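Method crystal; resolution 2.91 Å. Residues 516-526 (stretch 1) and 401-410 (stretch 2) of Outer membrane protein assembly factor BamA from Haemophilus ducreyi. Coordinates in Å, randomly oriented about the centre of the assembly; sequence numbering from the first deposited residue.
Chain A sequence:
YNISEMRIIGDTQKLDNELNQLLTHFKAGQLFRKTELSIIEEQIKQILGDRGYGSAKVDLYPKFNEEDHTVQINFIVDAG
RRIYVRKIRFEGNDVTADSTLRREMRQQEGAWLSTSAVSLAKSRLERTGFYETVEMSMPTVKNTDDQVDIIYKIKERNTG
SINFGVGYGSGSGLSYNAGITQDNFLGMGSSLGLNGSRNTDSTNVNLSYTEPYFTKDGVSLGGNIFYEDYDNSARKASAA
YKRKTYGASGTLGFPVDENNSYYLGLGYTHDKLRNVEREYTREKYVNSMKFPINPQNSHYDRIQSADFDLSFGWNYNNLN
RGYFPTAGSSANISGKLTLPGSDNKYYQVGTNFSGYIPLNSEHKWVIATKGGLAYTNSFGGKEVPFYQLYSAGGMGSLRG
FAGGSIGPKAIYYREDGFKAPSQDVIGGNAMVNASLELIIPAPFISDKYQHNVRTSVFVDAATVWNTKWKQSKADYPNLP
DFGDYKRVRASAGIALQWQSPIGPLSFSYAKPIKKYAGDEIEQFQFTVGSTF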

ATOM      1  N   TYR A 516       7.609 -25.547 -21.863  1.00 47.70           N
ATOM      2  CA  TYR A 516       8.653 -26.536 -21.883  1.00 45.20           C
ATOM      3  C   TYR A 516       7.984 -27.816 -21.431  1.00 49.86           C
ATOM      4  O   TYR A 516       6.914 -27.768 -20.808  1.00 42.33           O
ATOM      5  CB  TYR A 516       9.853 -26.085 -21.016  1.00 37.09           C
ATOM      6  CG  TYR A 516      10.689 -25.015 -21.720  1.00 39.43           C
ATOM      7  CD1 TYR A 516      10.218 -23.714 -21.846  1.00 40.52           C
ATOM      8  CD2 TYR A 516      11.916 -25.317 -22.295  1.00 39.70           C
ATOM      9  CE1 TYR A 516      10.940 -22.752 -22.508  1.00 40.79           C
ATOM     10  CE2 TYR A 516      12.647 -24.350 -22.962  1.00 36.81           C
ATOM     11  CZ  TYR A 516      12.151 -23.068 -23.065  1.00 38.79           C
ATOM     12  OH  TYR A 516      12.854 -22.083 -23.732  1.00 39.40           O
ATOM     13  N   ALA A 517       8.577 -28.945 -21.819  1.00 56.16           N
ATOM     14  CA  ALA A 517       8.109 -30.264 -21.425  1.00 45.50           C
ATOM     15  C   ALA A 517       7.898 -30.278 -19.933  1.00 47.36           C
ATOM     16  O   ALA A 517       8.764 -29.826 -19.186  1.00 58.15           O
ATOM     17  CB  ALA A 517       9.135 -31.293 -21.795  1.00 41.01           C
ATOM     18  N   GLY A 518       6.739 -30.767 -19.504  1.00 47.50           N
ATOM     19  CA  GLY A 518       6.458 -30.972 -18.091  1.00 48.53           C
ATOM     20  C   GLY A 518       5.920 -29.767 -17.345  1.00 53.77           C
ATOM     21  O   GLY A 518       5.718 -29.821 -16.125  1.00 63.32           O
ATOM     22  N   ASP A 519       5.700 -28.677 -18.075  1.00 47.76           N
ATOM     23  CA  ASP A 519       5.131 -27.470 -17.503  1.00 48.35           C
ATOM     24  C   ASP A 519       3.638 -27.628 -17.228  1.00 53.13           C
ATOM     25  O   ASP A 519       2.877 -28.035 -18.109  1.00 59.63           O
ATOM     26  CB  ASP A 519       5.391 -26.293 -18.434  1.00 50.54           C
ATOM     27  CG  ASP A 519       6.834 -25.888 -18.432  1.00 57.51           C
ATOM     28  OD1 ASP A 519       7.612 -26.577 -17.737  1.00 63.81           O
ATOM     29  OD2 ASP A 519       7.192 -24.907 -19.118  1.00 53.77           O
ATOM     30  N   GLU A 520       3.205 -27.324 -16.007  1.00 48.86           N
ATOM     31  CA  GLU A 520       1.786 -27.471 -15.724  1.00 49.99           C
ATOM     32  C   GLU A 520       0.936 -26.303 -16.215  1.00 49.21           C
ATOM     33  O   GLU A 520       1.005 -25.193 -15.673  1.00 46.83           O
ATOM     34  CB  GLU A 520       1.526 -27.708 -14.262  1.00 35.01           C
ATOM     35  CG  GLU A 520       0.069 -27.674 -13.975  1.00 62.98           C
ATOM     36  CD  GLU A 520      -0.213 -28.175 -12.616  1.00 67.29           C
ATOM     37  OE1 GLU A 520       0.633 -28.952 -12.139  1.00 62.20           O
ATOM     38  OE2 GLU A 520      -1.257 -27.803 -12.032  1.00 76.22           O
ATOM     39  N   ILE A 521       0.118 -26.581 -17.228  1.00 42.28           N
ATOM     40  CA  ILE A 521      -0.746 -25.580 -17.841  1.00 39.09           C
ATOM     41  C   ILE A 521      -2.132 -25.541 -17.213  1.00 35.97           C
ATOM     42  O   ILE A 521      -2.848 -26.524 -17.243  1.00 46.40           O
ATOM     43  CB  ILE A 521      -0.930 -25.869 -19.348  1.00 46.14           C
ATOM     44  CG1 ILE A 521       0.423 -25.906 -20.053  1.00 35.06           C
ATOM     45  CG2 ILE A 521      -1.828 -24.827 -19.987  1.00 49.48           C
ATOM     46  CD1 ILE A 521       1.235 -24.652 -19.877  1.00 33.92           C
ATOM     47  N   GLU A 522      -2.510 -24.395 -16.666  1.00 36.14           N
ATOM     48  CA  GLU A 522      -3.859 -24.178 -16.144  1.00 44.37           C
ATOM     49  C   GLU A 522      -4.438 -22.937 -16.817  1.00 50.94           C
ATOM     50  O   GLU A 522      -4.263 -21.819 -16.334  1.00 59.88           O
ATOM     51  CB  GLU A 522      -3.800 -23.987 -14.630  1.00 52.59           C
ATOM     52  CG  GLU A 522      -5.079 -23.536 -13.944  1.00 51.78           C
ATOM     53  CD  GLU A 522      -4.885 -23.325 -12.445  1.00 65.62           C
ATOM     54  OE1 GLU A 522      -3.966 -22.562 -12.050  1.00 68.89           O
ATOM     55  OE2 GLU A 522      -5.644 -23.938 -11.660  1.00 79.15           O
ATOM     56  N   GLN A 523      -5.113 -23.148 -17.943  1.00 43.99           N
ATOM     57  CA  GLN A 523      -5.611 -22.076 -18.803  1.00 41.03           C
ATOM     58  C   GLN A 523      -6.623 -21.139 -18.158  1.00 50.16           C
ATOM     59  O   GLN A 523      -6.493 -19.911 -18.230  1.00 62.56           O
ATOM     60  CB  GLN A 523      -6.249 -22.676 -20.047  1.00 46.86           C
ATOM     61  CG  GLN A 523      -5.467 -23.811 -20.616  1.00 57.69           C
ATOM     62  CD  GLN A 523      -5.830 -24.079 -22.042  1.00 60.92           C
ATOM     63  OE1 GLN A 523      -6.855 -24.699 -22.329  1.00 73.61           O
ATOM     64  NE2 GLN A 523      -4.999 -23.603 -22.954  1.00 50.27           N
ATOM     65  N   PHE A 524      -7.659 -21.709 -17.563  1.00 44.46           N
ATOM     66  CA  PHE A 524      -8.640 -20.871 -16.909  1.00 45.78           C
ATOM     67  C   PHE A 524      -8.267 -20.707 -15.439  1.00 47.87           C
ATOM     68  O   PHE A 524      -7.962 -21.666 -14.739  1.00 61.08           O
ATOM     69  CB  PHE A 524     -10.046 -21.430 -17.084  1.00 38.88           C
ATOM     70  CG  PHE A 524     -11.114 -20.541 -16.545  1.00 49.56           C
ATOM     71  CD1 PHE A 524     -11.402 -19.338 -17.163  1.00 53.40           C
ATOM     72  CD2 PHE A 524     -11.836 -20.908 -15.417  1.00 59.72           C
ATOM     73  CE1 PHE A 524     -12.398 -18.510 -16.669  1.00 61.92           C
ATOM     74  CE2 PHE A 524     -12.833 -20.094 -14.914  1.00 63.44           C
ATOM     75  CZ  PHE A 524     -13.118 -18.889 -15.541  1.00 65.81           C
ATOM     76  N   GLN A 525      -8.273 -19.467 -14.989  1.00 40.02           N
ATOM     77  CA  GLN A 525      -7.882 -19.136 -13.646  1.00 32.64           C
ATOM     78  C   GLN A 525      -8.791 -18.004 -13.180  1.00 47.94           C
ATOM     79  O   GLN A 525      -9.339 -17.279 -14.000  1.00 56.16           O
ATOM     80  CB  GLN A 525      -6.407 -18.734 -13.629  1.00 34.24           C
ATOM     81  CG  GLN A 525      -5.464 -19.877 -14.004  1.00 31.75           C
ATOM     82  CD  GLN A 525      -4.109 -19.408 -14.506  1.00 55.19           C
ATOM     83  OE1 GLN A 525      -4.016 -18.507 -15.350  1.00 51.13           O
ATOM     84  NE2 GLN A 525      -3.048 -20.041 -14.010  1.00 30.83           N
ATOM     85  N   PHE A 526      -8.978 -17.852 -11.875  1.00 38.26           N
ATOM     86  CA  PHE A 526      -9.958 -16.885 -11.389  1.00 42.31           C
ATOM     87  C   PHE A 526      -9.804 -16.712  -9.901  1.00 47.02           C
ATOM     88  O   PHE A 526      -9.438 -17.659  -9.219  1.00 50.76           O
ATOM     89  CB  PHE A 526     -11.374 -17.404 -11.648  1.00 40.29           C
ATOM     90  CG  PHE A 526     -11.723 -18.604 -10.821  1.00 39.68           C
ATOM     91  CD1 PHE A 526     -11.300 -19.877 -11.205  1.00 43.31           C
ATOM     92  CD2 PHE A 526     -12.451 -18.467  -9.654  1.00 34.74           C
ATOM     93  CE1 PHE A 526     -11.592 -20.989 -10.444  1.00 36.43           C
ATOM     94  CE2 PHE A 526     -12.754 -19.576  -8.882  1.00 46.41           C
ATOM     95  CZ  PHE A 526     -12.325 -20.835  -9.280  1.00 46.71           C
TER
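Stretch 2, residues 401-410: FAGGSIGPKA

Stretch 2 lies on stretch 1 as a short antiparallel backbone contact, held by one good hydrogen bond and flanked by side-chain packing. The two stretches bury 470 Å² between them. Ile521 and Phe401 form a non-hydrogen-bonded antiparallel pair, with Ile521 CA 4.4 Å from Phe401 CA. The main link is next to it: Ala402 N donates to Glu520 O at 2.8 Å, nearly linear at 175°. Glu520 O also lies 3.5 Å from Phe401 CA in a CA-H...O contact.

After Phe401 the chain enters a type II turn from Ala402 to Ser405. Gly404 has the positive phi that favours glycine. Ser405 N donates to Ala402 O at 3.2 Å across the turn, and Ser405 OG donates to the same Ala402 O at 2.5 Å. The turn brings Ser405 back against Glu520, with their CB atoms 3.9 Å apart.

The CA-to-CB bond of Ile521 points away from stretch 2, and that of Phe401 points away overall although its CB touches stretch 1; both side-chain ends come nearer. Ile521 CD1 sits over one face of the Phe401 ring, 3.4 Å from Phe401 CE2. The CA-to-CB bond of Glu522 points toward stretch 2, and Glu522 CB lies 3.9 Å from Ala402 CB. Gln525 NE2 adds a weak hydrogen bond to Phe401 O at 2.8 Å. Farther along, Lys409 NZ approaches Asp519 OD1 at 4.1 Å, beyond salt-bridge range.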

ATOM      1  N   PHE A 401      -0.204 -20.713 -16.941  1.00 35.90           N
ATOM      2  CA  PHE A 401       0.529 -21.732 -16.198  1.00 36.65           C
ATOM      3  C   PHE A 401       0.015 -21.825 -14.752  1.00 39.35           C
ATOM      4  O   PHE A 401      -0.406 -20.823 -14.170  1.00 44.23           O
ATOM      5  CB  PHE A 401       2.032 -21.475 -16.262  1.00 32.33           C
ATOM      6  CG  PHE A 401       2.583 -21.486 -17.665  1.00 39.38           C
ATOM      7  CD1 PHE A 401       2.299 -20.453 -18.543  1.00 40.21           C
ATOM      8  CD2 PHE A 401       3.378 -22.529 -18.107  1.00 39.86           C
ATOM      9  CE1 PHE A 401       2.801 -20.457 -19.821  1.00 44.70           C
ATOM     10  CE2 PHE A 401       3.884 -22.529 -19.390  1.00 44.66           C
ATOM     11  CZ  PHE A 401       3.591 -21.493 -20.248  1.00 42.53           C
ATOM     12  N   ALA A 402       0.010 -23.024 -14.178  1.00 36.57           N
ATOM     13  CA  ALA A 402      -0.468 -23.158 -12.805  1.00 43.52           C
ATOM     14  C   ALA A 402       0.500 -22.468 -11.863  1.00 42.91           C
ATOM     15  O   ALA A 402       1.674 -22.297 -12.187  1.00 43.22           O
ATOM     16  CB  ALA A 402      -0.623 -24.602 -12.424  1.00 43.68           C
ATOM     17  N   GLY A 403      -0.001 -22.056 -10.707  1.00 36.70           N
ATOM     18  CA  GLY A 403       0.844 -21.429  -9.713  1.00 34.64           C
ATOM     19  C   GLY A 403       2.040 -22.301  -9.355  1.00 41.54           C
ATOM     20  O   GLY A 403       1.909 -23.510  -9.137  1.00 35.85           O
ATOM     21  N   GLY A 404       3.219 -21.681  -9.334  1.00 48.25           N
ATOM     22  CA  GLY A 404       4.446 -22.343  -8.928  1.00 50.31           C
ATOM     23  C   GLY A 404       4.909 -23.459  -9.837  1.00 56.54           C
ATOM     24  O   GLY A 404       5.693 -24.310  -9.421  1.00 65.81           O
ATOM     25  N   SER A 405       4.437 -23.441 -11.080  1.00 54.57           N
ATOM     26  CA  SER A 405       4.788 -24.465 -12.056  1.00 51.08           C
ATOM     27  C   SER A 405       6.062 -24.137 -12.821  1.00 41.70           C
ATOM     28  O   SER A 405       6.610 -24.995 -13.503  1.00 54.04           O
ATOM     29  CB  SER A 405       3.635 -24.696 -13.035  1.00 58.25           C
ATOM     30  OG  SER A 405       3.297 -23.499 -13.703  1.00 64.25           O
ATOM     31  N   ILE A 406       6.540 -22.905 -12.699  1.00 40.13           N
ATOM     32  CA  ILE A 406       7.728 -22.464 -13.430  1.00 41.57           C
ATOM     33  C   ILE A 406       8.999 -22.339 -12.583  1.00 43.14           C
ATOM     34  O   ILE A 406       9.152 -21.388 -11.830  1.00 30.34           O
ATOM     35  CB  ILE A 406       7.497 -21.084 -14.077  1.00 42.53           C
ATOM     36  CG1 ILE A 406       6.158 -21.052 -14.804  1.00 48.48           C
ATOM     37  CG2 ILE A 406       8.629 -20.744 -15.017  1.00 30.43           C
ATOM     38  CD1 ILE A 406       6.095 -21.993 -15.954  1.00 58.74           C
ATOM     39  N   GLY A 407       9.928 -23.272 -12.742  1.00 31.89           N
ATOM     40  CA  GLY A 407      11.238 -23.140 -12.128  1.00 32.10           C
ATOM     41  C   GLY A 407      11.994 -24.452 -12.181  1.00 41.72           C
ATOM     42  O   GLY A 407      11.513 -25.408 -12.784  1.00 44.51           O
ATOM     43  N   PRO A 408      13.174 -24.515 -11.535  1.00 41.80           N
ATOM     44  CA  PRO A 408      13.942 -25.770 -11.531  1.00 44.92           C
ATOM     45  C   PRO A 408      13.167 -26.943 -10.925  1.00 49.25           C
ATOM     46  O   PRO A 408      12.409 -26.779  -9.967  1.00 45.33           O
ATOM     47  CB  PRO A 408      15.176 -25.439 -10.682  1.00 35.37           C
ATOM     48  CG  PRO A 408      15.289 -23.939 -10.730  1.00 34.24           C
ATOM     49  CD  PRO A 408      13.871 -23.431 -10.820  1.00 36.17           C
ATOM     50  N   LYS A 409      13.362 -28.123 -11.507  1.00 50.96           N
ATOM     51  CA  LYS A 409      12.681 -29.337 -11.077  1.00 45.30           C
ATOM     52  C   LYS A 409      13.442 -30.091  -9.982  1.00 46.11           C
ATOM     53  O   LYS A 409      14.673 -30.035  -9.905  1.00 41.62           O
ATOM     54  CB  LYS A 409      12.444 -30.246 -12.285  1.00 42.85           C
ATOM     55  CG  LYS A 409      11.555 -29.612 -13.356  1.00 52.56           C
ATOM     56  CD  LYS A 409      10.286 -29.002 -12.751  1.00 64.12           C
ATOM     57  CE  LYS A 409       9.424 -28.279 -13.783  1.00 73.65           C
ATOM     58  NZ  LYS A 409       8.950 -29.173 -14.890  1.00 79.39           N
ATOM     59  N   ALA A 410      12.701 -30.798  -9.139  1.00 45.21           N
ATOM     60  CA  ALA A 410      13.300 -31.612  -8.085  1.00 45.81           C
ATOM     61  C   ALA A 410      13.976 -32.852  -8.660  1.00 45.41           C
ATOM     62  O   ALA A 410      13.613 -33.318  -9.728  1.00 45.02           O
ATOM     63  CB  ALA A 410      12.236 -32.019  -7.073  1.00 47.21           C
TER